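Local coordinates for protein glucokinase (Enterococcus faecalis, PDB 2QM1) that is assigned as a glucokinase of the ROK family and probably phosphorylates glucose at the expense of ATP, at residues Asp5-Ile11 with Asp67-Met73; Pro111-Asp115 with Leu318-Phe322. All coordinates share one frame. Numbering follows the deposited sequence.

Contact 1: Asp5-Ile11 with Asp67-Met73; sequences DKKIIGI and DFVGIGM
Parallel strands 7-11 and 68-73 run with their axes 4.7 Å apart at closest and 18° from parallel. Lys7 pairs with Phe68 (CA-CA 4.7 Å), Ile9 with Ile71 (4.6 Å) and Ile11 with Met73 (4.5 Å). Between the first two pairs strand 68-73 spends one extra residue, a beta bulge in which Val69 is nearly helical (phi/psi -78/-39) and Gly70 fully extended (178/-168). Lys7 N donates to Asp67 O (2.9 Å) and Lys7 O accepts from Val69 N (2.7 Å); Ile9 N donates to Gly70 O (3.0 Å) and Ile9 O accepts from Gly72 N (2.8 Å); Ile11 N donates to Gly72 O (2.8 Å). Ile11 also bonds to Gly74, and Ile71 to Pro111 and Ala113. Ile8 and Gly10 instead bond to Leu23 and Ala21 of strand 17-24, as befits a central strand of an actin-like ATPase domain's mixed sheet. Water W 1 weakly bridges Lys6 NZ (3.3 Å) and Phe68 O (2.9 Å). Long Lys7 (chi1 m, chi2 and chi3 t, chi4 p) places NZ 3.0 Å from Asp67 OD2 in a salt bridge and 3.1 Å from Asp5 O, satisfying both. Beta-branched Ile9 and Ile11 suit an extended backbone. Ile9 (chi1 m, chi2 t) lays CD1 over the Phe68 ring, 3.7 Å from its centroid, a CH-pi contact; Ile11 CD1 meets Ile71 CG2 at 3.3 Å, under helix 46-60.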
ATOM      1  N   ASP B   5       9.402  -4.967  36.699  1.00 45.83           N
ATOM      2  CA  ASP B   5      10.864  -5.032  36.615  1.00 43.64           C
ATOM      3  C   ASP B   5      11.383  -5.324  35.211  1.00 41.97           C
ATOM      4  O   ASP B   5      12.560  -5.127  34.934  1.00 41.65           O
ATOM      5  CB  ASP B   5      11.401  -6.081  37.588  1.00 44.27           C
ATOM      6  CG  ASP B   5      11.157  -5.693  39.054  1.00 47.17           C
ATOM      7  OD1 ASP B   5      11.417  -4.529  39.399  1.00 51.21           O
ATOM      8  OD2 ASP B   5      10.677  -6.523  39.850  1.00 51.06           O
ATOM      9  N   LYS B   6      10.518  -5.820  34.332  1.00 40.38           N
ATOM     10  CA  LYS B   6      10.890  -6.142  32.951  1.00 39.11           C
ATOM     11  C   LYS B   6      11.148  -4.883  32.186  1.00 38.92           C
ATOM     12  O   LYS B   6      10.402  -3.900  32.341  1.00 39.04           O
ATOM     13  CB  LYS B   6       9.766  -6.859  32.217  1.00 38.44           C
ATOM     14  CG  LYS B   6       9.183  -8.155  32.843  1.00 40.74           C
ATOM     15  CD  LYS B   6      10.181  -9.024  33.513  1.00 41.74           C
ATOM     16  CE  LYS B   6      11.108  -9.755  32.573  1.00 48.12           C
ATOM     17  NZ  LYS B   6      11.641 -10.983  33.320  1.00 47.09           N
ATOM     18  N   LYS B   7      12.160  -4.952  31.335  1.00 37.93           N
ATOM     19  CA  LYS B   7      12.650  -3.847  30.512  1.00 38.02           C
ATOM     20  C   LYS B   7      12.891  -4.312  29.069  1.00 38.36           C
ATOM     21  O   LYS B   7      13.128  -5.502  28.803  1.00 34.90           O
ATOM     22  CB  LYS B   7      13.944  -3.271  31.094  1.00 37.85           C
ATOM     23  CG  LYS B   7      13.834  -2.726  32.573  1.00 38.24           C
ATOM     24  CD  LYS B   7      15.221  -2.368  33.115  1.00 39.91           C
ATOM     25  CE  LYS B   7      15.199  -1.835  34.592  1.00 42.04           C
ATOM     26  NZ  LYS B   7      14.675  -2.889  35.517  1.00 40.61           N
ATOM     27  N   ILE B   8      12.761  -3.368  28.143  1.00 37.85           N
ATOM     28  CA  ILE B   8      13.096  -3.612  26.737  1.00 39.36           C
ATOM     29  C   ILE B   8      14.066  -2.478  26.361  1.00 40.96           C
ATOM     30  O   ILE B   8      14.043  -1.396  26.972  1.00 40.59           O
ATOM     31  CB  ILE B   8      11.824  -3.661  25.824  1.00 39.02           C
ATOM     32  CG1 ILE B   8      11.044  -2.357  25.969  1.00 37.76           C
ATOM     33  CG2 ILE B   8      10.908  -4.827  26.222  1.00 39.21           C
ATOM     34  CD1 ILE B   8       9.689  -2.422  25.418  1.00 37.65           C
ATOM     35  N   ILE B   9      14.970  -2.787  25.437  1.00 40.62           N
ATOM     36  CA  ILE B   9      15.934  -1.823  24.928  1.00 39.29           C
ATOM     37  C   ILE B   9      15.562  -1.477  23.478  1.00 39.01           C
ATOM     38  O   ILE B   9      15.312  -2.367  22.655  1.00 38.34           O
ATOM     39  CB  ILE B   9      17.390  -2.385  25.004  1.00 38.60           C
ATOM     40  CG1 ILE B   9      17.827  -2.573  26.462  1.00 38.50           C
ATOM     41  CG2 ILE B   9      18.391  -1.422  24.227  1.00 40.75           C
ATOM     42  CD1 ILE B   9      19.054  -3.496  26.684  1.00 36.19           C
ATOM     43  N   GLY B  10      15.532  -0.187  23.166  1.00 38.64           N
ATOM     44  CA  GLY B  10      15.408   0.235  21.750  1.00 38.65           C
ATOM     45  C   GLY B  10      16.670   0.927  21.255  1.00 39.29           C
ATOM     46  O   GLY B  10      17.300   1.658  21.993  1.00 39.63           O
ATOM     47  N   ILE B  11      17.043   0.667  20.007  1.00 39.02           N
ATOM     48  CA  ILE B  11      18.215   1.284  19.389  1.00 38.56           C
ATOM     49  C   ILE B  11      17.731   1.995  18.144  1.00 39.62           C
ATOM     50  O   ILE B  11      17.023   1.408  17.310  1.00 39.95           O
ATOM     51  CB  ILE B  11      19.300   0.260  19.011  1.00 38.21           C
ATOM     52  CG1 ILE B  11      19.759  -0.497  20.274  1.00 39.34           C
ATOM     53  CG2 ILE B  11      20.480   0.976  18.246  1.00 36.94           C
ATOM     54  CD1 ILE B  11      20.265  -2.006  20.059  1.00 37.07           C
ATOM     55  N   ASP B  67      16.278  -9.044  33.580  1.00 47.29           N
ATOM     56  CA  ASP B  67      15.147  -8.113  33.474  1.00 46.99           C
ATOM     57  C   ASP B  67      14.809  -7.765  32.029  1.00 45.44           C
ATOM     58  O   ASP B  67      13.697  -7.326  31.763  1.00 46.17           O
ATOM     59  CB  ASP B  67      15.416  -6.784  34.176  1.00 47.87           C
ATOM     60  CG  ASP B  67      15.222  -6.837  35.684  1.00 50.67           C
ATOM     61  OD1 ASP B  67      15.021  -7.934  36.283  1.00 51.15           O
ATOM     62  OD2 ASP B  67      15.328  -5.729  36.271  1.00 54.65           O
ATOM     63  N   PHE B  68      15.771  -7.887  31.113  1.00 43.99           N
ATOM     64  CA  PHE B  68      15.573  -7.441  29.724  1.00 42.77           C
ATOM     65  C   PHE B  68      14.806  -8.489  28.932  1.00 41.55           C
ATOM     66  O   PHE B  68      15.265  -9.641  28.835  1.00 40.41           O
ATOM     67  CB  PHE B  68      16.905  -7.130  29.005  1.00 43.09           C
ATOM     68  CG  PHE B  68      17.615  -5.899  29.540  1.00 44.43           C
ATOM     69  CD1 PHE B  68      18.772  -6.030  30.265  1.00 42.74           C
ATOM     70  CD2 PHE B  68      17.102  -4.625  29.331  1.00 42.75           C
ATOM     71  CE1 PHE B  68      19.407  -4.920  30.778  1.00 45.36           C
ATOM     72  CE2 PHE B  68      17.754  -3.515  29.829  1.00 42.71           C
ATOM     73  CZ  PHE B  68      18.904  -3.662  30.540  1.00 43.85           C
ATOM     74  N   VAL B  69      13.639  -8.096  28.397  1.00 39.23           N
ATOM     75  CA  VAL B  69      12.775  -9.029  27.633  1.00 40.38           C
ATOM     76  C   VAL B  69      13.362  -9.193  26.227  1.00 39.67           C
ATOM     77  O   VAL B  69      13.414 -10.305  25.643  1.00 40.58           O
ATOM     78  CB  VAL B  69      11.302  -8.521  27.591  1.00 40.90           C
ATOM     79  CG1 VAL B  69      10.469  -9.272  26.522  1.00 43.09           C
ATOM     80  CG2 VAL B  69      10.671  -8.581  28.987  1.00 38.90           C
ATOM     81  N   GLY B  70      13.841  -8.079  25.703  1.00 38.29           N
ATOM     82  CA  GLY B  70      14.735  -8.107  24.543  1.00 37.85           C
ATOM     83  C   GLY B  70      15.178  -6.753  24.020  1.00 35.86           C
ATOM     84  O   GLY B  70      14.937  -5.712  24.640  1.00 35.98           O
ATOM     85  N   ILE B  71      15.773  -6.766  22.834  1.00 35.92           N
ATOM     86  CA  ILE B  71      16.327  -5.529  22.187  1.00 35.36           C
ATOM     87  C   ILE B  71      15.693  -5.398  20.816  1.00 37.08           C
ATOM     88  O   ILE B  71      15.713  -6.354  20.017  1.00 38.49           O
ATOM     89  CB  ILE B  71      17.875  -5.650  21.983  1.00 34.20           C
ATOM     90  CG1 ILE B  71      18.601  -5.729  23.311  1.00 36.49           C
ATOM     91  CG2 ILE B  71      18.475  -4.457  21.246  1.00 32.16           C
ATOM     92  CD1 ILE B  71      19.946  -6.477  23.216  1.00 40.09           C
ATOM     93  N   GLY B  72      15.160  -4.227  20.519  1.00 36.95           N
ATOM     94  CA  GLY B  72      14.746  -3.899  19.165  1.00 37.03           C
ATOM     95  C   GLY B  72      15.626  -2.804  18.559  1.00 36.62           C
ATOM     96  O   GLY B  72      16.043  -1.882  19.243  1.00 34.99           O
HETATM   97  N   MSE B  73      15.907  -2.912  17.269  1.00 36.13           N
HETATM   98  CA  MSE B  73      16.748  -1.894  16.587  1.00 38.69           C
HETATM   99  C   MSE B  73      16.164  -1.409  15.252  1.00 37.30           C
HETATM  100  O   MSE B  73      15.703  -2.205  14.480  1.00 37.26           O
HETATM  101  CB  MSE B  73      18.180  -2.448  16.382  1.00 36.67           C
HETATM  102  CG  MSE B  73      19.146  -1.465  15.680  1.00 39.10           C
HETATM  103 SE   MSE B  73      20.892  -2.312  15.644  0.70 46.27          SE
HETATM  104  CE  MSE B  73      21.448  -1.724  13.872  1.00 47.45           C
TER
HETATM  105  O   HOH W   1      13.672 -11.158  30.739  1.00 44.35           O

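Contact 2: Pro111-Asp115 with Leu318-Phe322; sequences PFALD and LALQF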
ATOM      1  N   PRO B 111      17.505 -11.640  23.441  1.00 41.71           N
ATOM      2  CA  PRO B 111      16.862 -11.743  22.116  1.00 42.26           C
ATOM      3  C   PRO B 111      16.791 -10.387  21.393  1.00 41.70           C
ATOM      4  O   PRO B 111      16.584  -9.349  22.031  1.00 42.70           O
ATOM      5  CB  PRO B 111      15.463 -12.322  22.421  1.00 41.65           C
ATOM      6  CG  PRO B 111      15.240 -12.030  23.823  1.00 42.80           C
ATOM      7  CD  PRO B 111      16.581 -12.031  24.520  1.00 42.37           C
ATOM      8  N   PHE B 112      16.970 -10.421  20.073  1.00 41.31           N
ATOM      9  CA  PHE B 112      17.185  -9.225  19.253  1.00 39.28           C
ATOM     10  C   PHE B 112      16.276  -9.248  18.027  1.00 40.51           C
ATOM     11  O   PHE B 112      16.109 -10.300  17.413  1.00 40.32           O
ATOM     12  CB  PHE B 112      18.684  -9.160  18.836  1.00 40.10           C
ATOM     13  CG  PHE B 112      19.016  -8.010  17.947  1.00 37.18           C
ATOM     14  CD1 PHE B 112      18.999  -8.159  16.574  1.00 39.82           C
ATOM     15  CD2 PHE B 112      19.260  -6.756  18.486  1.00 39.20           C
ATOM     16  CE1 PHE B 112      19.290  -7.097  15.755  1.00 40.95           C
ATOM     17  CE2 PHE B 112      19.569  -5.681  17.663  1.00 41.28           C
ATOM     18  CZ  PHE B 112      19.582  -5.864  16.296  1.00 41.20           C
ATOM     19  N   ALA B 113      15.709  -8.086  17.664  1.00 39.47           N
ATOM     20  CA  ALA B 113      14.946  -7.949  16.461  1.00 40.48           C
ATOM     21  C   ALA B 113      15.331  -6.626  15.816  1.00 41.29           C
ATOM     22  O   ALA B 113      15.733  -5.689  16.492  1.00 40.60           O
ATOM     23  CB  ALA B 113      13.432  -7.988  16.747  1.00 39.89           C
ATOM     24  N   LEU B 114      15.272  -6.549  14.499  0.50 41.27           N
ATOM     25  CA  LEU B 114      15.582  -5.265  13.901  0.50 41.78           C
ATOM     26  C   LEU B 114      14.676  -4.993  12.744  0.50 42.04           C
ATOM     27  O   LEU B 114      14.068  -5.896  12.167  0.50 41.68           O
ATOM     28  CB  LEU B 114      17.068  -5.166  13.475  0.50 41.69           C
ATOM     29  CG  LEU B 114      17.497  -5.760  12.125  0.50 41.84           C
ATOM     30  CD1 LEU B 114      18.986  -5.673  11.976  0.50 38.10           C
ATOM     31  CD2 LEU B 114      17.012  -7.191  11.927  0.50 40.07           C
ATOM     32  N   ASP B 115      14.608  -3.723  12.393  1.00 42.36           N
ATOM     33  CA  ASP B 115      13.749  -3.305  11.294  1.00 43.05           C
ATOM     34  C   ASP B 115      14.288  -2.031  10.676  1.00 41.01           C
ATOM     35  O   ASP B 115      15.248  -1.474  11.151  1.00 41.16           O
ATOM     36  CB  ASP B 115      12.240  -3.232  11.681  1.00 41.76           C
ATOM     37  CG  ASP B 115      11.298  -3.573  10.493  1.00 46.55           C
ATOM     38  OD1 ASP B 115      11.525  -3.107   9.315  1.00 45.88           O
ATOM     39  OD2 ASP B 115      10.350  -4.352  10.742  1.00 45.51           O
ATOM     40  N   LEU B 318       9.438  -3.876  18.979  1.00 40.58           N
ATOM     41  CA  LEU B 318       9.803  -5.139  18.349  1.00 40.34           C
ATOM     42  C   LEU B 318      10.249  -6.146  19.403  1.00 40.84           C
ATOM     43  O   LEU B 318      10.165  -7.326  19.189  1.00 41.53           O
ATOM     44  CB  LEU B 318      10.982  -4.920  17.401  1.00 40.73           C
ATOM     45  CG  LEU B 318      10.910  -4.091  16.126  1.00 41.86           C
ATOM     46  CD1 LEU B 318      12.346  -3.891  15.546  1.00 42.01           C
ATOM     47  CD2 LEU B 318       9.994  -4.828  15.147  1.00 41.25           C
ATOM     48  N   ALA B 319      10.756  -5.682  20.535  1.00 40.71           N
ATOM     49  CA  ALA B 319      11.242  -6.612  21.552  1.00 40.70           C
ATOM     50  C   ALA B 319      10.094  -7.376  22.224  1.00 41.53           C
ATOM     51  O   ALA B 319      10.308  -8.452  22.798  1.00 41.13           O
ATOM     52  CB  ALA B 319      12.048  -5.897  22.553  1.00 40.45           C
ATOM     53  N   LEU B 320       8.876  -6.826  22.129  1.00 41.34           N
ATOM     54  CA  LEU B 320       7.728  -7.455  22.782  1.00 41.80           C
ATOM     55  C   LEU B 320       7.339  -8.833  22.245  1.00 41.42           C
ATOM     56  O   LEU B 320       6.624  -9.606  22.928  1.00 40.30           O
ATOM     57  CB  LEU B 320       6.533  -6.527  22.742  1.00 41.28           C
ATOM     58  CG  LEU B 320       6.660  -5.268  23.625  1.00 45.06           C
ATOM     59  CD1 LEU B 320       5.624  -4.248  23.152  1.00 47.43           C
ATOM     60  CD2 LEU B 320       6.421  -5.600  25.093  1.00 44.93           C
ATOM     61  N   GLN B 321       7.807  -9.153  21.045  1.00 41.09           N
ATOM     62  CA  GLN B 321       7.552 -10.479  20.483  1.00 41.85           C
ATOM     63  C   GLN B 321       8.194 -11.575  21.296  1.00 42.76           C
ATOM     64  O   GLN B 321       7.784 -12.735  21.180  1.00 43.37           O
ATOM     65  CB  GLN B 321       8.061 -10.561  19.041  1.00 42.15           C
ATOM     66  CG  GLN B 321       9.489 -10.161  18.911  1.00 43.26           C
ATOM     67  CD  GLN B 321      10.019 -10.287  17.520  1.00 43.40           C
ATOM     68  OE1 GLN B 321      10.375  -9.295  16.886  1.00 47.22           O
ATOM     69  NE2 GLN B 321      10.089 -11.504  17.037  1.00 42.20           N
ATOM     70  N   PHE B 322       9.183 -11.207  22.131  1.00 43.49           N
ATOM     71  CA  PHE B 322       9.888 -12.164  23.001  1.00 43.91           C
ATOM     72  C   PHE B 322       9.339 -12.378  24.397  1.00 44.29           C
ATOM     73  O   PHE B 322       9.919 -13.149  25.130  1.00 43.59           O
ATOM     74  CB  PHE B 322      11.376 -11.799  23.099  1.00 43.64           C
ATOM     75  CG  PHE B 322      12.029 -11.654  21.762  1.00 42.39           C
ATOM     76  CD1 PHE B 322      12.551 -10.427  21.351  1.00 40.84           C
ATOM     77  CD2 PHE B 322      12.080 -12.745  20.890  1.00 41.94           C
ATOM     78  CE1 PHE B 322      13.150 -10.300  20.088  1.00 40.11           C
ATOM     79  CE2 PHE B 322      12.670 -12.619  19.627  1.00 41.84           C
ATOM     80  CZ  PHE B 322      13.188 -11.407  19.230  1.00 38.62           C
TER
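No hydrogen bond joins Pro111-Asp115 to Leu318-Phe322; side chains make the contact, against a strand whose backbone hydrogen-bonds within the sheet to Ile71 and Met73. The aromatic part comes first. Phe322 lies flat against Pro111, whose CB stands 3.5 Å from the ring centroid and 11° off its normal, a CH-pi contact for which a rigid proline, with its polarised C-H groups, is well suited. The same ring brings CZ to 3.6 Å from Phe112 O, and its CE1 is 4.1 Å from Ala113 CB.

Aliphatic contacts follow. Ala113 CB lies 4.0 Å from Leu318 CB; a methyl group is small enough to let the turn settle close to the strand. Leu318, with chi1 m and chi2 t, extends CD1 along the strand to 3.8 Å from Leu114 C and 3.9 Å from Asp115 CB, and also packs on Val120 and Leu123 of helix 117-128. Strand alternation sends Phe112 and Leu114 the other way, to helix 100-108.

Polar bonds serve each segment separately. Phe322 N donates to Ala319 O (3.0 Å), closing the 3-10 turn that presents the ring to the strand. The Asp115 carboxylate is engaged by His158 through OD2 and by Asn119 through OD1; Asn119 belongs to the magnesium site.

Leu318 and the 3-10 turn that follows, after the chain's last helix, thus cover one face of strand 112-116, outermost within this chain in the N-terminal sheet, a return of the C-terminus to the first domain consistent with the actin-like ATPase fold of ROK proteins.

Overall arrangement
Contacts 1 and 2 meet in one sheet, their centres 8 Å apart: strand 68-75 lies between strands 7-13 and 112-116, and contact 2 adds the turn packed on the last of these. The seam carries probable hydrogen bonds from Ile71 N to Pro111 O and from Asp115 N to Met73 O, both 2.8 Å, while Pro111 CG packs 3.1 Å from Val69 O. All three strands run in the same direction. Near the C-terminal ends of two of them, the side chain of Met73 is about 13 Å from the bound magnesium ion and that of Asp115 about 6 Å. Asn116, Asn119 and Gly148 form that site. Contact 1 builds the sheet's interior; contact 2 covers its edge.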